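Local coordinates for protein GCN5-related N-acetyltransferase (Streptococcus suis, PDB 3G3S) that probably transfers an acetyl group from acetyl-coenzyme A to an amine, as expected of a GCN5-related N-acetyltransferase, its substrate being unknown, at residues E18-T23 / S51-L56; P60-L65 / S83-E88; V94-R99 / A242-E247; T98-K103 / H224-L229. All blocks are in the same frame, centred on the assembly; numbering follows the deposited sequence.

Contact 1: residues E18-T23 / S51-L56; sequences ETIIWT and SFFGFL
Ile21 of helix 19-26 lays its CG1 over one face of the Phe55 ring from strand 52-58, and here the packing is closest: CG1 lies 3.5 Å from Phe55 CG and is displaced from the ring centre toward the rim. Ile21 CG1 stands anti to its carbonyl carbon (chi1 -56°), which sets CG1 over the ring in a CH-pi contact, and Ile21 CD1 lies 3.7 Å from Phe55 CD2. The far end of the same ring is met obliquely from two places, by Ile20 CG2 at 3.7 Å from Phe55 CE1 and by the aliphatic part of Glu18, whose CG is 3.8 Å from Phe55 CE2. Between these two segments Phe53 is touched more lightly. Ile20 CD1 approaches one face of its ring, 4.0 Å from Phe53 CD1, while Tyr178 and Val76 supply further neighbours. Neither side opens to solvent, since all five touching residues are buried; the contrast is between the closer and the lighter contact within an apolar layer. Glu18 occupies the N-cap position of its helix, and its carboxylate lies close to that of Asp222, a like-charged pair. The axes of helix 19-23 and strand 52-56 run at 89°, a perpendicular helix-on-sheet packing within the alpha/beta architecture of this GNAT-family protein.

Contact 2: residues P60-L65 / S83-E88; sequences PHRDLL and SDLIEE
Pro60 and Leu85 bring their backbones within 6.7 Å, CA to CA, where the loop entering helix 62-68 passes helix 80-90, and Leu65 and Ile86 form the next close approach at 7.6 Å. Leu85 is central to the contact. Its CG is anti to the backbone N (chi1 -179°), and its CD2 touches Pro60 CB at 3.7 Å, the backbone N of His61, and Leu65 CD1. Leu65 spreads its two methyls over different partners: CD1 meets Leu85, while the Leu65 and Ile86 side chains cross at about a right angle, CD2 of Leu65 3.8 Å from CG1 of Ile86. Leu56 of strand 52-58 touches both Leu65 and Ile86. At the outer margin the Arg62 chain is bent at chi3 (57°). Its NH1 lies near Leu85 CD1, and Glu88 OE2 approaches the guanidinium edge; at 4.1 Å from NH1 the opposite charges are near, beyond salt-bridge distance, and may attract weakly. The start of the shorter helix is fixed by His61, whose ND1 accepts from Asp63 N at 3.1 Å, nearly in the imidazole plane. Two helices, one with a histidine N-cap, thus pack through leucine and isoleucine side chains against Leu56 of the sheet, as in alpha/beta folds, where helices cover a sheet face.

Contact 3: residues V94-R99 / A242-E247; sequences VRFFTR and AYQAYE. With EDO (1,2-ethanediol), chain F.
Tyr243 OH receives the N-H of Arg99 NE at 2.8 Å and is also hydrogen-bonded to Asp222, which forms a salt bridge with Arg99 NH2, so the phenol and guanidinium share one acidic partner. They belong to adjacent antiparallel strands, 94-102 and 239-248, near the middle of the mixed sheet of this GNAT-family protein. Arg99, Phe97 and Arg95 pair with Tyr243, Ala245 and Glu247 as hydrogen-bonded pairs, each joined by two backbone bonds, and these six side chains share one sheet face. Arg99 and Tyr243 lie side by side, pointing the same way; Arg99 CB sits over the phenol ring, 3.5 Å from CZ. Arg99 NH2 also donates to ethanediol O2 at 3.0 Å. Next along this face, Phe97 CG takes the crowded position between backbone N and carbonyl carbon (chi1 68°); Ala245 CB lies over one face of the ring, 3.7 Å from Phe97 CZ. On the ring's opposite face Arg95 NH2 stands over the centre. Arg95 NE gives a salt bridge to Glu247 OE1 at 3.1 Å; OE1 lies in the guanidinium plane, but NE meets it from above the carboxylate plane.

On the other face, Phe96 meets Tyr246 obliquely, the planes at 50°, with CD1 3.5 Å from CZ; Tyr246 OH is hydrogen-bonded to Glu87 of helix 80-90. Gln244, its amide engaged by Ser83 and Gln80, turns its plane at 90° to the Phe96 ring and sets CG at the ring edge, 3.6 Å from CE1.

Contact 4: residues T98-K103 / H224-L229; sequences TRYATK and HTLTSL. With CAC (cacodylate ion), chain D; EDO (1,2-ethanediol), chain F.
The Tyr100 ring has Leu226 CD2 over one face, while Leu229 CD2 and the carbonyl carbon of Thr225 meet it obliquely; the guanidinium of Arg99 has His224 CA over one face. The imidazole of His224 is itself approached at its edge: Arg99 NH1 comes to ND1 at 2.7 Å, but the angle at the hydrogen is 124° and the bond is weak. The two flat groups are turned 54° apart.

Beyond them, Leu226 CG lies 3.4 Å from Tyr100 OH, and Leu229 crosses the tyrosine at about a right angle, with CD2 4.0 Å from CB. Leu229 CG is anti to the backbone N (chi1 173°), and its other methyl, CD1, reaches Thr102 CG2; the hydroxyl of Thr102 bonds to Trp221 O. A water donates to both Thr98 O and His224 O, at 2.6 Å from the former, bridging the two carbonyl oxygens and tying strand to loop.

The helix beginning at Leu226 is N-capped by Thr225, whose OG1 accepts from Ser228 N at 3.0 Å. Close by, a cacodylate oxygen, O1, is held by His224 N at 2.9 Å, in a nearly straight bond, and by Ser228 OG, which also bonds to Trp221. The cacodylate, probably from the crystallisation liquor, thus joins the residue just ahead of the N-cap to the first turn of the helix, consistent with an anion site at the strand-loop-helix junction that follows strand 218-223 of the GNAT-family sheet.

Overall arrangement
Contacts 3 and 4 share Thr98 and Arg99 on strand 94-102, and their centres are about 11 Å apart; Phe97 CE2 and His224 CE1 meet between them at 3.4 Å. Contact 1 touches the same arginine, Phe53 CZ lying 3.7 Å from Arg99 NH2. The ethanediol and cacodylate gathered around Arg99 probably come from the crystallisation liquor, but they may mark a pocket lined by contacts 1, 3 and 4. Contact 2 is more peripheral, its centre about 24 Å from that of contact 4. It joins contact 1 through Leu56 and contact 3 through packing of Ile86 CD1 on Tyr246 CD1 (3.8 Å).

Contact 1: residues E18-T23 / S51-L56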
# COMPACT_ATOMS: atom_id res chain seq x y z
N GLU A 18 1.67 -9.65 11.98
CA GLU A 18 2.94 -9.07 12.37
C GLU A 18 3.24 -7.94 11.40
O GLU A 18 3.38 -8.16 10.20
CB GLU A 18 4.04 -10.12 12.37
CG GLU A 18 3.93 -11.08 13.53
CD GLU A 18 4.36 -10.49 14.86
OE1 GLU A 18 4.73 -9.30 14.94
OE2 GLU A 18 4.39 -11.28 15.84
N THR A 19 3.39 -6.71 11.91
CA THR A 19 3.47 -5.57 11.01
C THR A 19 4.71 -5.53 10.12
O THR A 19 4.67 -4.92 9.08
CB THR A 19 3.28 -4.20 11.74
OG1 THR A 19 4.49 -3.77 12.35
CG2 THR A 19 2.09 -4.28 12.77
N ILE A 20 5.78 -6.20 10.52
CA ILE A 20 7.00 -6.23 9.71
C ILE A 20 6.71 -7.09 8.47
O ILE A 20 7.29 -6.86 7.39
CB ILE A 20 8.19 -6.75 10.51
CG1 ILE A 20 8.61 -5.72 11.57
CG2 ILE A 20 9.41 -7.13 9.57
CD1 ILE A 20 9.43 -6.29 12.71
N ILE A 21 5.86 -8.11 8.62
CA ILE A 21 5.45 -8.85 7.42
C ILE A 21 4.67 -7.87 6.54
O ILE A 21 4.85 -7.79 5.34
CB ILE A 21 4.59 -10.11 7.71
CG1 ILE A 21 5.28 -11.09 8.66
CG2 ILE A 21 4.22 -10.82 6.35
CD1 ILE A 21 4.37 -12.22 9.14
N TRP A 22 3.77 -7.10 7.13
CA TRP A 22 3.05 -6.09 6.36
C TRP A 22 4.01 -5.11 5.66
O TRP A 22 3.84 -4.78 4.47
CB TRP A 22 2.05 -5.29 7.24
CG TRP A 22 1.10 -6.13 8.01
CD1 TRP A 22 0.80 -7.44 7.81
CD2 TRP A 22 0.23 -5.67 9.06
NE1 TRP A 22 -0.16 -7.84 8.71
CE2 TRP A 22 -0.54 -6.77 9.47
CE3 TRP A 22 0.06 -4.46 9.70
CZ2 TRP A 22 -1.47 -6.69 10.49
CZ3 TRP A 22 -0.87 -4.37 10.71
CH2 TRP A 22 -1.63 -5.48 11.10
N THR A 23 5.03 -4.65 6.38
CA THR A 23 6.03 -3.78 5.79
C THR A 23 6.61 -4.42 4.53
O THR A 23 6.59 -3.83 3.42
CB THR A 23 7.12 -3.49 6.80
OG1 THR A 23 6.54 -2.67 7.85
CG2 THR A 23 8.39 -2.74 6.18
N SER A 51 20.10 -5.25 12.56
CA SER A 51 19.44 -6.42 13.14
C SER A 51 18.32 -6.77 12.14
O SER A 51 17.92 -5.93 11.33
CB SER A 51 18.89 -6.14 14.53
OG SER A 51 17.73 -5.38 14.42
N PHE A 52 17.83 -8.01 12.18
CA PHE A 52 16.87 -8.50 11.22
C PHE A 52 15.81 -9.39 11.80
O PHE A 52 15.98 -10.01 12.86
CB PHE A 52 17.58 -9.41 10.20
CG PHE A 52 18.59 -8.72 9.34
CD1 PHE A 52 19.87 -8.45 9.81
CD2 PHE A 52 18.28 -8.37 8.03
CE1 PHE A 52 20.81 -7.81 9.00
CE2 PHE A 52 19.21 -7.74 7.23
CZ PHE A 52 20.47 -7.47 7.71
N PHE A 53 14.72 -9.47 11.05
CA PHE A 53 13.69 -10.46 11.21
C PHE A 53 13.56 -11.21 9.91
O PHE A 53 13.61 -10.62 8.83
CB PHE A 53 12.33 -9.85 11.52
CG PHE A 53 12.18 -9.51 12.96
CD1 PHE A 53 12.72 -8.34 13.48
CD2 PHE A 53 11.51 -10.38 13.81
CE1 PHE A 53 12.59 -8.05 14.83
CE2 PHE A 53 11.37 -10.07 15.19
CZ PHE A 53 11.90 -8.93 15.68
N GLY A 54 13.29 -12.50 10.05
CA GLY A 54 13.04 -13.40 8.94
C GLY A 54 11.75 -14.13 9.27
O GLY A 54 11.74 -14.98 10.15
N PHE A 55 10.64 -13.74 8.65
CA PHE A 55 9.37 -14.43 8.84
C PHE A 55 9.21 -15.44 7.76
O PHE A 55 9.17 -15.08 6.58
CB PHE A 55 8.20 -13.47 8.81
CG PHE A 55 8.16 -12.54 9.99
CD1 PHE A 55 8.84 -11.32 9.95
CD2 PHE A 55 7.47 -12.89 11.13
CE1 PHE A 55 8.77 -10.45 11.02
CE2 PHE A 55 7.41 -12.02 12.23
CZ PHE A 55 8.06 -10.82 12.18
N LEU A 56 9.04 -16.69 8.16
CA LEU A 56 9.04 -17.81 7.21
C LEU A 56 7.68 -18.45 7.01
O LEU A 56 7.16 -19.05 7.92
CB LEU A 56 10.01 -18.85 7.77
CG LEU A 56 11.45 -18.32 7.87
CD1 LEU A 56 12.17 -19.02 9.07
CD2 LEU A 56 12.13 -18.46 6.51

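Contact 2: residues P60-L65 / S83-E88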
# COMPACT_ATOMS: atom_id res chain seq x y z
N PRO A 60 8.14 -25.60 4.52
CA PRO A 60 9.52 -25.39 4.96
C PRO A 60 10.43 -25.63 3.79
O PRO A 60 10.16 -26.53 3.00
CB PRO A 60 9.75 -26.48 6.01
CG PRO A 60 8.40 -26.88 6.43
CD PRO A 60 7.49 -26.69 5.26
N HIS A 61 11.44 -24.79 3.67
CA HIS A 61 12.38 -24.82 2.57
C HIS A 61 13.78 -24.38 3.04
O HIS A 61 13.96 -23.24 3.46
CB HIS A 61 11.92 -23.90 1.45
CG HIS A 61 12.53 -24.25 0.14
ND1 HIS A 61 13.86 -24.05 -0.12
CD2 HIS A 61 12.01 -24.87 -0.94
CE1 HIS A 61 14.14 -24.51 -1.33
NE2 HIS A 61 13.03 -25.00 -1.85
N ARG A 62 14.78 -25.24 2.90
CA ARG A 62 16.08 -24.93 3.46
C ARG A 62 16.80 -23.80 2.74
O ARG A 62 17.60 -23.11 3.36
CB ARG A 62 16.94 -26.19 3.58
CG ARG A 62 17.30 -26.81 2.26
CD ARG A 62 18.16 -28.06 2.41
NE ARG A 62 17.55 -29.10 3.25
CZ ARG A 62 18.02 -29.59 4.39
NH1 ARG A 62 17.33 -30.53 5.03
NH2 ARG A 62 19.20 -29.20 4.90
N ASP A 63 16.51 -23.55 1.46
CA ASP A 63 17.19 -22.45 0.79
C ASP A 63 16.80 -21.08 1.35
O ASP A 63 17.62 -20.15 1.33
CB ASP A 63 16.95 -22.49 -0.71
CG ASP A 63 17.64 -23.66 -1.39
OD1 ASP A 63 18.34 -24.46 -0.70
OD2 ASP A 63 17.46 -23.78 -2.62
N LEU A 64 15.57 -20.94 1.84
CA LEU A 64 15.19 -19.67 2.44
C LEU A 64 15.92 -19.43 3.79
O LEU A 64 16.27 -18.29 4.14
CB LEU A 64 13.65 -19.60 2.60
CG LEU A 64 12.81 -19.50 1.31
CD1 LEU A 64 11.31 -19.45 1.63
CD2 LEU A 64 13.22 -18.29 0.43
N LEU A 65 16.12 -20.49 4.55
CA LEU A 65 16.89 -20.43 5.80
C LEU A 65 18.33 -19.99 5.52
O LEU A 65 18.95 -19.24 6.28
CB LEU A 65 16.89 -21.79 6.50
CG LEU A 65 15.52 -22.32 6.94
CD1 LEU A 65 15.53 -23.70 7.52
CD2 LEU A 65 14.92 -21.32 7.97
N SER A 83 9.69 -24.91 12.21
CA SER A 83 10.51 -25.08 13.41
C SER A 83 11.31 -26.37 13.39
O SER A 83 12.47 -26.40 13.80
CB SER A 83 9.63 -25.06 14.65
OG SER A 83 8.99 -23.81 14.74
N ASP A 84 10.67 -27.44 12.94
CA ASP A 84 11.28 -28.74 12.88
C ASP A 84 12.42 -28.72 11.90
O ASP A 84 13.45 -29.35 12.13
CB ASP A 84 10.27 -29.82 12.45
CG ASP A 84 9.21 -30.10 13.50
OD1 ASP A 84 9.35 -29.68 14.66
OD2 ASP A 84 8.25 -30.79 13.16
N LEU A 85 12.27 -27.98 10.79
CA LEU A 85 13.36 -27.90 9.82
C LEU A 85 14.53 -27.11 10.38
O LEU A 85 15.67 -27.48 10.22
CB LEU A 85 12.88 -27.28 8.51
CG LEU A 85 13.95 -27.18 7.42
CD1 LEU A 85 14.43 -28.59 7.08
CD2 LEU A 85 13.44 -26.39 6.17
N ILE A 86 14.23 -25.98 11.00
CA ILE A 86 15.26 -25.13 11.60
C ILE A 86 16.09 -25.96 12.60
O ILE A 86 17.31 -25.95 12.57
CB ILE A 86 14.61 -23.88 12.34
CG1 ILE A 86 13.97 -22.92 11.33
CG2 ILE A 86 15.65 -23.12 13.12
CD1 ILE A 86 12.98 -21.85 11.94
N GLU A 87 15.40 -26.69 13.48
CA GLU A 87 16.09 -27.44 14.53
C GLU A 87 16.89 -28.57 13.94
O GLU A 87 17.99 -28.83 14.39
CB GLU A 87 15.13 -27.97 15.56
CG GLU A 87 14.50 -26.83 16.36
CD GLU A 87 13.52 -27.27 17.38
OE1 GLU A 87 13.36 -28.48 17.56
OE2 GLU A 87 12.89 -26.39 18.00
N GLU A 88 16.32 -29.22 12.95
CA GLU A 88 16.98 -30.32 12.28
C GLU A 88 18.25 -29.89 11.57
O GLU A 88 19.31 -30.53 11.69
CB GLU A 88 16.04 -30.96 11.26
CG GLU A 88 16.70 -32.04 10.41
CD GLU A 88 15.73 -32.74 9.52
OE1 GLU A 88 15.06 -33.68 10.02
OE2 GLU A 88 15.65 -32.38 8.33

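Contact 3: residues V94-R99 / A242-E247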
# COMPACT_ATOMS: atom_id res chain seq x y z
N VAL A 94 21.16 -22.88 16.74
CA VAL A 94 20.02 -21.99 16.93
C VAL A 94 19.60 -22.01 18.39
O VAL A 94 19.65 -23.07 19.02
CB VAL A 94 18.80 -22.37 16.04
CG1 VAL A 94 19.02 -21.93 14.60
CG2 VAL A 94 18.47 -23.85 16.16
N ARG A 95 19.22 -20.84 18.92
CA ARG A 95 18.66 -20.70 20.26
C ARG A 95 17.16 -20.53 20.06
O ARG A 95 16.74 -19.64 19.33
CB ARG A 95 19.18 -19.47 21.01
CG ARG A 95 18.57 -19.25 22.44
CD ARG A 95 19.05 -17.94 23.12
NE ARG A 95 18.41 -16.68 22.65
CZ ARG A 95 17.34 -16.09 23.22
NH1 ARG A 95 16.74 -16.62 24.29
NH2 ARG A 95 16.85 -14.95 22.72
N PHE A 96 16.38 -21.38 20.72
CA PHE A 96 14.95 -21.39 20.65
C PHE A 96 14.44 -20.56 21.80
O PHE A 96 14.94 -20.71 22.89
CB PHE A 96 14.45 -22.83 20.79
CG PHE A 96 12.96 -22.95 21.04
CD1 PHE A 96 12.05 -22.67 20.01
CD2 PHE A 96 12.47 -23.35 22.29
CE1 PHE A 96 10.69 -22.78 20.21
CE2 PHE A 96 11.11 -23.48 22.50
CZ PHE A 96 10.21 -23.20 21.46
N PHE A 97 13.46 -19.70 21.56
CA PHE A 97 12.89 -18.87 22.63
C PHE A 97 11.49 -18.42 22.24
O PHE A 97 11.05 -18.67 21.11
CB PHE A 97 13.81 -17.68 22.99
CG PHE A 97 13.92 -16.63 21.92
CD1 PHE A 97 14.74 -16.81 20.84
CD2 PHE A 97 13.21 -15.44 22.01
CE1 PHE A 97 14.87 -15.86 19.89
CE2 PHE A 97 13.32 -14.49 21.04
CZ PHE A 97 14.15 -14.69 19.96
N THR A 98 10.80 -17.78 23.19
CA THR A 98 9.42 -17.36 23.03
C THR A 98 9.26 -15.87 23.07
O THR A 98 9.84 -15.20 23.92
CB THR A 98 8.53 -17.95 24.15
OG1 THR A 98 8.63 -19.39 24.11
CG2 THR A 98 7.05 -17.55 23.98
N ARG A 99 8.53 -15.36 22.07
CA ARG A 99 8.19 -13.95 21.98
C ARG A 99 6.69 -13.90 22.18
O ARG A 99 6.02 -14.94 22.14
CB ARG A 99 8.59 -13.35 20.63
CG ARG A 99 10.09 -13.15 20.48
CD ARG A 99 10.46 -12.59 19.10
NE ARG A 99 9.79 -11.33 18.78
CZ ARG A 99 10.33 -10.13 18.88
NH1 ARG A 99 11.56 -9.95 19.32
NH2 ARG A 99 9.61 -9.08 18.54
N ALA A 242 1.80 -16.31 22.84
CA ALA A 242 3.20 -16.58 22.89
C ALA A 242 3.49 -17.25 21.56
O ALA A 242 2.63 -17.94 21.04
CB ALA A 242 3.49 -17.54 24.02
N TYR A 243 4.66 -17.00 20.99
CA TYR A 243 4.99 -17.67 19.73
C TYR A 243 6.48 -18.05 19.68
O TYR A 243 7.30 -17.48 20.39
CB TYR A 243 4.57 -16.80 18.55
CG TYR A 243 5.35 -15.55 18.28
CD1 TYR A 243 6.52 -15.59 17.56
CD2 TYR A 243 4.88 -14.29 18.64
CE1 TYR A 243 7.22 -14.47 17.28
CE2 TYR A 243 5.60 -13.14 18.34
CZ TYR A 243 6.77 -13.25 17.66
OH TYR A 243 7.51 -12.17 17.31
N GLN A 244 6.79 -19.05 18.85
CA GLN A 244 8.16 -19.53 18.69
C GLN A 244 9.06 -18.63 17.85
O GLN A 244 8.68 -18.16 16.79
CB GLN A 244 8.17 -20.93 18.03
CG GLN A 244 7.44 -22.04 18.82
CD GLN A 244 7.66 -23.44 18.24
OE1 GLN A 244 8.50 -23.64 17.35
NE2 GLN A 244 6.89 -24.41 18.76
N ALA A 245 10.30 -18.46 18.32
CA ALA A 245 11.31 -17.69 17.61
C ALA A 245 12.66 -18.36 17.81
O ALA A 245 12.84 -19.14 18.78
CB ALA A 245 11.35 -16.20 18.09
N TYR A 246 13.57 -18.07 16.88
CA TYR A 246 14.94 -18.58 16.90
C TYR A 246 15.95 -17.49 16.55
O TYR A 246 15.65 -16.59 15.78
CB TYR A 246 15.12 -19.73 15.89
CG TYR A 246 14.30 -20.97 16.16
CD1 TYR A 246 13.00 -21.10 15.66
CD2 TYR A 246 14.84 -22.03 16.87
CE1 TYR A 246 12.27 -22.24 15.88
CE2 TYR A 246 14.10 -23.17 17.10
CZ TYR A 246 12.82 -23.26 16.62
OH TYR A 246 12.11 -24.41 16.88
N GLU A 247 17.15 -17.62 17.10
CA GLU A 247 18.32 -16.82 16.77
C GLU A 247 19.47 -17.76 16.57
O GLU A 247 19.46 -18.87 17.11
CB GLU A 247 18.75 -15.99 17.94
CG GLU A 247 18.00 -14.73 18.14
CD GLU A 247 18.27 -14.16 19.51
OE1 GLU A 247 19.05 -14.79 20.27
OE2 GLU A 247 17.66 -13.12 19.84
C1 EDO F . 11.26 -4.89 16.86
O1 EDO F . 11.69 -4.82 18.23
C2 EDO F . 10.14 -5.91 16.69
O2 EDO F . 9.46 -6.12 17.94

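Contact 4: residues T98-K103 / H224-L229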
# COMPACT_ATOMS: atom_id res chain seq x y z
N THR A 98 10.80 -17.78 23.19
CA THR A 98 9.42 -17.36 23.03
C THR A 98 9.26 -15.87 23.07
O THR A 98 9.84 -15.20 23.92
CB THR A 98 8.53 -17.95 24.15
OG1 THR A 98 8.63 -19.39 24.11
CG2 THR A 98 7.05 -17.55 23.98
N ARG A 99 8.53 -15.36 22.07
CA ARG A 99 8.19 -13.95 21.98
C ARG A 99 6.69 -13.90 22.18
O ARG A 99 6.02 -14.94 22.14
CB ARG A 99 8.59 -13.35 20.63
CG ARG A 99 10.09 -13.15 20.48
CD ARG A 99 10.46 -12.59 19.10
NE ARG A 99 9.79 -11.33 18.78
CZ ARG A 99 10.33 -10.13 18.88
NH1 ARG A 99 11.56 -9.95 19.32
NH2 ARG A 99 9.61 -9.08 18.54
N TYR A 100 6.17 -12.69 22.43
CA TYR A 100 4.77 -12.51 22.76
C TYR A 100 4.13 -11.45 21.86
O TYR A 100 4.47 -10.28 21.92
CB TYR A 100 4.63 -12.15 24.26
CG TYR A 100 5.26 -13.22 25.15
CD1 TYR A 100 6.61 -13.17 25.45
CD2 TYR A 100 4.52 -14.31 25.66
CE1 TYR A 100 7.23 -14.15 26.21
CE2 TYR A 100 5.14 -15.29 26.44
CZ TYR A 100 6.51 -15.20 26.69
OH TYR A 100 7.16 -16.12 27.46
N ALA A 101 3.19 -11.90 21.04
CA ALA A 101 2.47 -11.04 20.16
C ALA A 101 1.38 -10.37 21.00
O ALA A 101 0.89 -10.96 21.94
CB ALA A 101 1.84 -11.85 19.07
N THR A 102 1.00 -9.18 20.60
CA THR A 102 -0.09 -8.47 21.27
C THR A 102 -1.20 -8.24 20.24
O THR A 102 -0.98 -8.29 19.03
CB THR A 102 0.39 -7.13 21.90
OG1 THR A 102 0.72 -6.18 20.88
CG2 THR A 102 1.60 -7.37 22.84
N LYS A 103 -2.42 -8.03 20.74
CA LYS A 103 -3.57 -7.79 19.91
C LYS A 103 -3.37 -6.45 19.23
O LYS A 103 -2.81 -5.54 19.84
CB LYS A 103 -4.85 -7.80 20.75
CG LYS A 103 -5.13 -9.16 21.35
CD LYS A 103 -6.53 -9.26 21.97
CE LYS A 103 -6.75 -10.65 22.57
NZ LYS A 103 -8.08 -10.81 23.22
N HIS A 224 9.66 -8.97 22.86
CA HIS A 224 10.81 -9.86 22.75
C HIS A 224 10.95 -10.76 23.96
O HIS A 224 11.52 -11.85 23.88
CB HIS A 224 12.09 -9.07 22.57
CG HIS A 224 13.30 -9.91 22.28
ND1 HIS A 224 13.37 -10.75 21.18
CD2 HIS A 224 14.49 -10.01 22.91
CE1 HIS A 224 14.56 -11.33 21.15
NE2 HIS A 224 15.26 -10.90 22.19
N THR A 225 10.41 -10.31 25.10
CA THR A 225 10.50 -11.04 26.36
C THR A 225 9.24 -10.83 27.19
O THR A 225 8.45 -9.93 26.93
CB THR A 225 11.62 -10.47 27.18
OG1 THR A 225 11.35 -9.08 27.38
CG2 THR A 225 12.98 -10.62 26.47
N LEU A 226 9.07 -11.65 28.21
CA LEU A 226 7.97 -11.49 29.14
C LEU A 226 8.01 -10.11 29.79
O LEU A 226 6.97 -9.49 30.03
CB LEU A 226 8.01 -12.57 30.23
CG LEU A 226 7.25 -13.86 29.99
CD1 LEU A 226 7.78 -14.98 30.90
CD2 LEU A 226 5.74 -13.59 30.21
N THR A 227 9.22 -9.64 30.10
CA THR A 227 9.40 -8.35 30.70
C THR A 227 8.84 -7.28 29.78
O THR A 227 8.17 -6.34 30.22
CB THR A 227 10.90 -8.09 30.97
OG1 THR A 227 11.33 -8.98 31.98
CG2 THR A 227 11.17 -6.68 31.43
N SER A 228 9.12 -7.43 28.50
CA SER A 228 8.62 -6.50 27.51
C SER A 228 7.11 -6.58 27.41
O SER A 228 6.45 -5.56 27.20
CB SER A 228 9.22 -6.78 26.15
OG SER A 228 8.64 -5.90 25.23
N LEU A 229 6.56 -7.79 27.57
CA LEU A 229 5.12 -7.97 27.50
C LEU A 229 4.47 -7.23 28.64
O LEU A 229 3.49 -6.50 28.43
CB LEU A 229 4.73 -9.45 27.55
CG LEU A 229 3.22 -9.70 27.65
CD1 LEU A 229 2.47 -9.10 26.46
CD2 LEU A 229 2.96 -11.17 27.80
AS CAC D . 10.05 -4.73 21.94
O1 CAC D . 10.14 -6.10 23.07
O2 CAC D . 10.01 -5.37 20.32
C1 CAC D . 8.59 -3.42 22.16
C2 CAC D . 11.62 -3.52 22.06
C1 EDO F . 11.26 -4.89 16.86
O1 EDO F . 11.69 -4.82 18.23
C2 EDO F . 10.14 -5.91 16.69
O2 EDO F . 9.46 -6.12 17.94
O HOH W 1 11.80 -14.34 25.33